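Local coordinates for protein SAM-dependent methyltransferase (PDB 3KR9) that probably transfers a methyl group from S-adenosylmethionine to N1 of adenine 22 in tRNA, using a class I Rossmann-like methyltransferase fold, at residues E7-F12 with A27-E32; F79-Q84 with L109-R114. All coordinates share one frame; numbering follows the deposited sequence.

Contact 1 (E7-F12 with A27-E32)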
loop_
_atom_site.group_PDB
_atom_site.type_symbol
_atom_site.label_atom_id
_atom_site.label_comp_id
_atom_site.label_asym_id
_atom_site.label_seq_id
_atom_site.Cartn_x
_atom_site.Cartn_y
_atom_site.Cartn_z
ATOM N N GLU A 7 -2.276 3.753 -11.195
ATOM C CA GLU A 7 -1.614 3.201 -12.378
ATOM C C GLU A 7 -0.321 2.457 -11.971
ATOM O O GLU A 7 -0.020 1.401 -12.487
ATOM C CB GLU A 7 -1.299 4.352 -13.371
ATOM C CG GLU A 7 -1.159 3.905 -14.844
ATOM C CD GLU A 7 -2.476 3.662 -15.561
ATOM O OE1 GLU A 7 -3.203 4.643 -15.965
ATOM O OE2 GLU A 7 -2.775 2.481 -15.795
ATOM N N LEU A 8 0.444 3.040 -11.058
ATOM C CA LEU A 8 1.626 2.377 -10.542
ATOM C C LEU A 8 1.288 1.075 -9.797
ATOM O O LEU A 8 1.975 0.052 -9.989
ATOM C CB LEU A 8 2.400 3.354 -9.657
ATOM C CG LEU A 8 3.318 4.183 -10.567
ATOM C CD1 LEU A 8 2.730 4.486 -11.939
ATOM C CD2 LEU A 8 3.888 5.455 -9.899
ATOM N N VAL A 9 0.232 1.109 -8.966
ATOM C CA VAL A 9 -0.312 -0.087 -8.291
ATOM C C VAL A 9 -0.670 -1.129 -9.337
ATOM O O VAL A 9 -0.210 -2.309 -9.297
ATOM C CB VAL A 9 -1.567 0.262 -7.411
ATOM C CG1 VAL A 9 -2.392 -0.990 -7.055
ATOM C CG2 VAL A 9 -1.152 0.976 -6.142
ATOM N N ALA A 10 -1.391 -0.651 -10.351
ATOM C CA ALA A 10 -1.841 -1.477 -11.473
ATOM C C ALA A 10 -0.718 -2.244 -12.116
ATOM O O ALA A 10 -0.949 -3.310 -12.697
ATOM C CB ALA A 10 -2.415 -0.565 -12.573
ATOM N N SER A 11 0.465 -1.647 -12.124
ATOM C CA SER A 11 1.518 -2.238 -12.982
ATOM C C SER A 11 2.080 -3.499 -12.323
ATOM O O SER A 11 2.776 -4.312 -12.987
ATOM C CB SER A 11 2.624 -1.263 -13.233
ATOM O OG SER A 11 3.308 -0.967 -12.031
ATOM N N PHE A 12 1.777 -3.666 -11.031
ATOM C CA PHE A 12 2.174 -4.859 -10.352
ATOM C C PHE A 12 1.118 -5.931 -10.397
ATOM O O PHE A 12 1.375 -7.047 -9.959
ATOM C CB PHE A 12 2.615 -4.570 -8.937
ATOM C CG PHE A 12 3.895 -3.770 -8.838
ATOM C CD1 PHE A 12 5.137 -4.367 -9.121
ATOM C CD2 PHE A 12 3.858 -2.435 -8.430
ATOM C CE1 PHE A 12 6.311 -3.642 -8.988
ATOM C CE2 PHE A 12 5.026 -1.702 -8.290
ATOM C CZ PHE A 12 6.254 -2.305 -8.567
ATOM N N ALA A 27 -14.630 1.626 -8.210
ATOM C CA ALA A 27 -14.241 0.500 -9.037
ATOM C C ALA A 27 -13.405 0.885 -10.293
ATOM O O ALA A 27 -13.302 0.094 -11.238
ATOM C CB ALA A 27 -15.495 -0.386 -9.379
ATOM N N TYR A 28 -12.716 2.034 -10.292
ATOM C CA TYR A 28 -12.056 2.474 -11.542
ATOM C C TYR A 28 -10.843 1.559 -11.852
ATOM O O TYR A 28 -10.550 1.203 -12.993
ATOM C CB TYR A 28 -11.598 3.927 -11.410
ATOM C CG TYR A 28 -12.761 4.930 -11.393
ATOM C CD1 TYR A 28 -14.004 4.629 -11.986
ATOM C CD2 TYR A 28 -12.590 6.170 -10.816
ATOM C CE1 TYR A 28 -15.074 5.584 -11.946
ATOM C CE2 TYR A 28 -13.621 7.138 -10.786
ATOM C CZ TYR A 28 -14.838 6.848 -11.349
ATOM O OH TYR A 28 -15.780 7.863 -11.316
ATOM N N LEU A 29 -10.147 1.146 -10.809
ATOM C CA LEU A 29 -8.975 0.284 -11.014
ATOM C C LEU A 29 -9.347 -1.088 -11.638
ATOM O O LEU A 29 -8.843 -1.466 -12.734
ATOM C CB LEU A 29 -8.172 0.166 -9.713
ATOM C CG LEU A 29 -7.063 -0.891 -9.680
ATOM C CD1 LEU A 29 -5.957 -0.419 -10.651
ATOM C CD2 LEU A 29 -6.518 -1.002 -8.209
ATOM N N PRO A 30 -10.231 -1.842 -10.983
ATOM C CA PRO A 30 -10.675 -3.066 -11.638
ATOM C C PRO A 30 -11.320 -2.880 -13.039
ATOM O O PRO A 30 -11.070 -3.696 -13.942
ATOM C CB PRO A 30 -11.676 -3.697 -10.641
ATOM C CG PRO A 30 -11.936 -2.615 -9.599
ATOM C CD PRO A 30 -10.800 -1.663 -9.626
ATOM N N ILE A 31 -12.165 -1.855 -13.198
ATOM C CA ILE A 31 -12.743 -1.571 -14.493
ATOM C C ILE A 31 -11.667 -1.369 -15.571
ATOM O O ILE A 31 -11.679 -2.037 -16.611
ATOM C CB ILE A 31 -13.715 -0.385 -14.434
ATOM C CG1 ILE A 31 -14.958 -0.769 -13.615
ATOM C CG2 ILE A 31 -14.047 0.119 -15.888
ATOM C CD1 ILE A 31 -15.943 0.422 -13.316
ATOM N N GLU A 32 -10.733 -0.489 -15.295
ATOM C CA GLU A 32 -9.613 -0.266 -16.134
ATOM C C GLU A 32 -8.828 -1.546 -16.495
ATOM O O GLU A 32 -8.471 -1.742 -17.665
ATOM C CB GLU A 32 -8.659 0.687 -15.416
ATOM C CG GLU A 32 -7.351 0.823 -16.183
ATOM C CD GLU A 32 -7.522 1.545 -17.551
ATOM O OE1 GLU A 32 -8.532 2.257 -17.751
ATOM O OE2 GLU A 32 -6.599 1.410 -18.385
#
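Helix 4-10 and the first turn of helix 28-35 come closest at Ala10 and Leu29, whose CA atoms lie 7.4 Å apart, and the contacts that span this gap run between side chains. This is helix-to-helix packing in a class I Rossmann-like methyltransferase: strand 17-22 of the central sheet joins the two elements in the chain, and helix 28-35 then leads on to the neighbouring parallel strand 39-46. Leu29 does the bridging. With its CG anti to the backbone N (chi1 169°), the side chain reaches across to the first helix and divides its two methyls between two residues there. CD2 meets CG1 of Val9 at 4.3 Å, a loose apolar contact. All three residues are buried, and Ile152 of strand 148-157 packs against Val9 as well. One turn further along helix 28-35, the contact changes character. The carboxylates of Glu7 and Glu32 approach from the two helices, OE2 to OE2 at 4.7 Å, and Arg36 NH2 forms a salt bridge to each of these oxygens; its positive charge probably offsets the repulsion and ties the helices together at this margin. Arg36 also lies against Ala10, whose methyl carbon CB makes the closest approach between the two segments, 4.0 Å from CD1 of Leu29.

Contact 2 (F79-Q84 with L109-R114)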
loop_
_atom_site.group_PDB
_atom_site.type_symbol
_atom_site.label_atom_id
_atom_site.label_comp_id
_atom_site.label_asym_id
_atom_site.label_seq_id
_atom_site.Cartn_x
_atom_site.Cartn_y
_atom_site.Cartn_z
ATOM N N PHE A 79 -14.033 -11.510 0.265
ATOM C CA PHE A 79 -13.769 -12.697 -0.502
ATOM C C PHE A 79 -13.634 -13.956 0.332
ATOM O O PHE A 79 -13.616 -13.902 1.582
ATOM C CB PHE A 79 -12.540 -12.516 -1.415
ATOM C CG PHE A 79 -11.197 -12.833 -0.742
ATOM C CD1 PHE A 79 -10.328 -13.773 -1.316
ATOM C CD2 PHE A 79 -10.804 -12.185 0.438
ATOM C CE1 PHE A 79 -9.103 -14.056 -0.752
ATOM C CE2 PHE A 79 -9.535 -12.465 1.008
ATOM C CZ PHE A 79 -8.688 -13.401 0.405
ATOM N N GLU A 80 -13.615 -15.077 -0.399
ATOM C CA GLU A 80 -13.576 -16.435 0.142
ATOM C C GLU A 80 -12.664 -17.289 -0.759
ATOM O O GLU A 80 -12.410 -16.911 -1.902
ATOM C CB GLU A 80 -14.988 -17.036 0.128
ATOM C CG GLU A 80 -16.016 -16.186 0.816
ATOM C CD GLU A 80 -15.886 -16.220 2.314
ATOM O OE1 GLU A 80 -14.991 -16.936 2.825
ATOM O OE2 GLU A 80 -16.687 -15.519 2.982
ATOM N N GLU A 81 -12.191 -18.440 -0.245
ATOM C CA GLU A 81 -11.258 -19.307 -0.970
ATOM C C GLU A 81 -11.813 -19.635 -2.317
ATOM O O GLU A 81 -11.057 -19.764 -3.299
ATOM C CB GLU A 81 -10.997 -20.634 -0.230
ATOM C CG GLU A 81 -10.260 -20.492 1.102
ATOM C CD GLU A 81 -8.883 -19.891 0.914
ATOM O OE1 GLU A 81 -8.243 -20.164 -0.126
ATOM O OE2 GLU A 81 -8.447 -19.116 1.776
ATOM N N THR A 82 -13.137 -19.800 -2.364
ATOM C CA THR A 82 -13.787 -20.243 -3.573
ATOM C C THR A 82 -13.663 -19.187 -4.684
ATOM O O THR A 82 -13.722 -19.514 -5.875
ATOM C CB THR A 82 -15.278 -20.596 -3.339
ATOM O OG1 THR A 82 -15.832 -21.132 -4.557
ATOM C CG2 THR A 82 -16.069 -19.360 -2.965
ATOM N N ASP A 83 -13.426 -17.927 -4.315
ATOM C CA ASP A 83 -13.268 -16.888 -5.362
ATOM C C ASP A 83 -11.961 -17.026 -6.182
ATOM O O ASP A 83 -11.877 -16.474 -7.271
ATOM C CB ASP A 83 -13.402 -15.461 -4.772
ATOM C CG ASP A 83 -14.745 -15.226 -4.110
ATOM O OD1 ASP A 83 -15.772 -15.449 -4.771
ATOM O OD2 ASP A 83 -14.779 -14.823 -2.926
ATOM N N GLN A 84 -10.949 -17.771 -5.681
ATOM C CA GLN A 84 -9.677 -17.924 -6.430
ATOM C C GLN A 84 -8.944 -16.633 -6.695
ATOM O O GLN A 84 -8.291 -16.484 -7.723
ATOM C CB GLN A 84 -9.945 -18.496 -7.815
ATOM C CG GLN A 84 -10.936 -19.592 -7.783
ATOM C CD GLN A 84 -10.285 -20.912 -7.890
ATOM O OE1 GLN A 84 -9.672 -21.404 -6.939
ATOM N NE2 GLN A 84 -10.384 -21.507 -9.075
ATOM N N LEU A 109 -5.331 -15.740 3.183
ATOM C CA LEU A 109 -4.302 -15.178 2.355
ATOM C C LEU A 109 -3.325 -16.235 1.814
ATOM O O LEU A 109 -2.583 -15.940 0.884
ATOM C CB LEU A 109 -3.537 -14.156 3.164
ATOM C CG LEU A 109 -4.289 -12.916 3.600
ATOM C CD1 LEU A 109 -3.335 -12.003 4.394
ATOM C CD2 LEU A 109 -4.865 -12.180 2.364
ATOM N N ALA A 110 -3.314 -17.452 2.385
ATOM C CA ALA A 110 -2.284 -18.430 1.970
ATOM C C ALA A 110 -2.318 -18.702 0.439
ATOM O O ALA A 110 -1.277 -18.886 -0.185
ATOM C CB ALA A 110 -2.422 -19.739 2.752
ATOM N N ASN A 111 -3.501 -18.705 -0.176
ATOM C CA ASN A 111 -3.573 -19.062 -1.582
ATOM C C ASN A 111 -3.576 -17.811 -2.521
ATOM O O ASN A 111 -3.836 -17.898 -3.729
ATOM C CB ASN A 111 -4.793 -19.964 -1.819
ATOM C CG ASN A 111 -4.610 -20.904 -2.979
ATOM O OD1 ASN A 111 -3.489 -21.203 -3.408
ATOM N ND2 ASN A 111 -5.726 -21.375 -3.517
ATOM N N VAL A 112 -3.256 -16.650 -1.972
ATOM C CA VAL A 112 -3.126 -15.432 -2.789
ATOM C C VAL A 112 -1.673 -15.303 -3.156
ATOM O O VAL A 112 -0.857 -15.451 -2.273
ATOM C CB VAL A 112 -3.652 -14.197 -1.978
ATOM C CG1 VAL A 112 -3.439 -12.879 -2.734
ATOM C CG2 VAL A 112 -5.158 -14.396 -1.656
ATOM N N GLU A 113 -1.328 -15.063 -4.446
ATOM C CA GLU A 113 0.081 -14.999 -4.857
ATOM C C GLU A 113 0.715 -13.697 -4.389
ATOM O O GLU A 113 1.881 -13.648 -3.942
ATOM C CB GLU A 113 0.231 -15.076 -6.408
ATOM C CG GLU A 113 -0.469 -16.275 -7.066
ATOM C CD GLU A 113 -0.620 -16.127 -8.577
ATOM O OE1 GLU A 113 -0.297 -15.066 -9.147
ATOM O OE2 GLU A 113 -1.109 -17.076 -9.205
ATOM N N ARG A 114 -0.060 -12.624 -4.495
ATOM C CA ARG A 114 0.534 -11.323 -4.362
ATOM C C ARG A 114 -0.436 -10.264 -3.743
ATOM O O ARG A 114 -1.640 -10.278 -4.017
ATOM C CB ARG A 114 1.031 -10.891 -5.753
ATOM C CG ARG A 114 1.637 -9.490 -5.775
ATOM C CD ARG A 114 2.114 -9.169 -7.223
ATOM N NE ARG A 114 3.397 -9.821 -7.513
ATOM C CZ ARG A 114 4.178 -9.452 -8.523
ATOM N NH1 ARG A 114 3.761 -8.490 -9.325
ATOM N NH2 ARG A 114 5.351 -10.058 -8.751
HETATM O O HOH W 1 -8.581 -19.662 -3.380
#
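Phe79 and Val112 form the apolar centre here, with ring atom CE1 of Phe79 lying 4.1 Å from the CG2 methyl of Val112. The methyl approaches the ring at a slant. Leu109 adds a looser contact at the next ring atom, its CD2 standing 4.5 Å from CZ of Phe79. The ring gets there through a chi1 of 86°, which sets CG between the backbone N and the carbonyl carbon. Beside this buried cluster the exposed Glu81 and Asn111 pack together, OE1 of Glu81 3.8 Å from CB of Asn111, a van der Waals contact. The Glu81 chain bends at chi2 to bring its carboxylate over, and the carboxylate and amide planes are 24° apart. A water lies between the backbone O of Glu81 and ND2 of Asn111, which gives it a weak bond; the bridge is tentative.

Behind the first shell, each loop is held by its own turn. Residues 81-83 form a short 3-10 segment, and Asp83 folds back over it so that OD2 takes the backbone N-H of Glu80 at 2.8 Å, on the anti side of the carboxylate and 22° out of its plane. Arg71 holds the same OD2 in a salt bridge. In the other segment a type I beta turn runs from Leu109 to Val112, closed by Val112 N to Leu109 O at 3.0 Å. Lys108, just before this turn, donates to the backbone O of Phe79. The two loops lead into the adjacent parallel strands 87-93 and 114-119; Ile88 of the first touches Phe79, Leu109 and Val112, while Leu20 of strand 17-22 also meets the Phe79 ring and helix 95-104 precedes the turn.

How the contacts relate
Contact 1 closes before contact 2 opens along the chain, and their centres lie about 19 Å apart. They nevertheless meet directly: NH1 of Arg114, at the start of strand 114-119, is 2.9 Å from the backbone O of Phe12, a probable hydrogen bond, while NE of the same guanidinium pairs with Glu156 of strand 148-157. Strand 17-22 gives a second connection, since it lies between the two segments of contact 1 in the chain and supplies Leu20 to the Phe79 ring of contact 2. Neither contact includes a bound methyl donor, so their position relative to that site is left open.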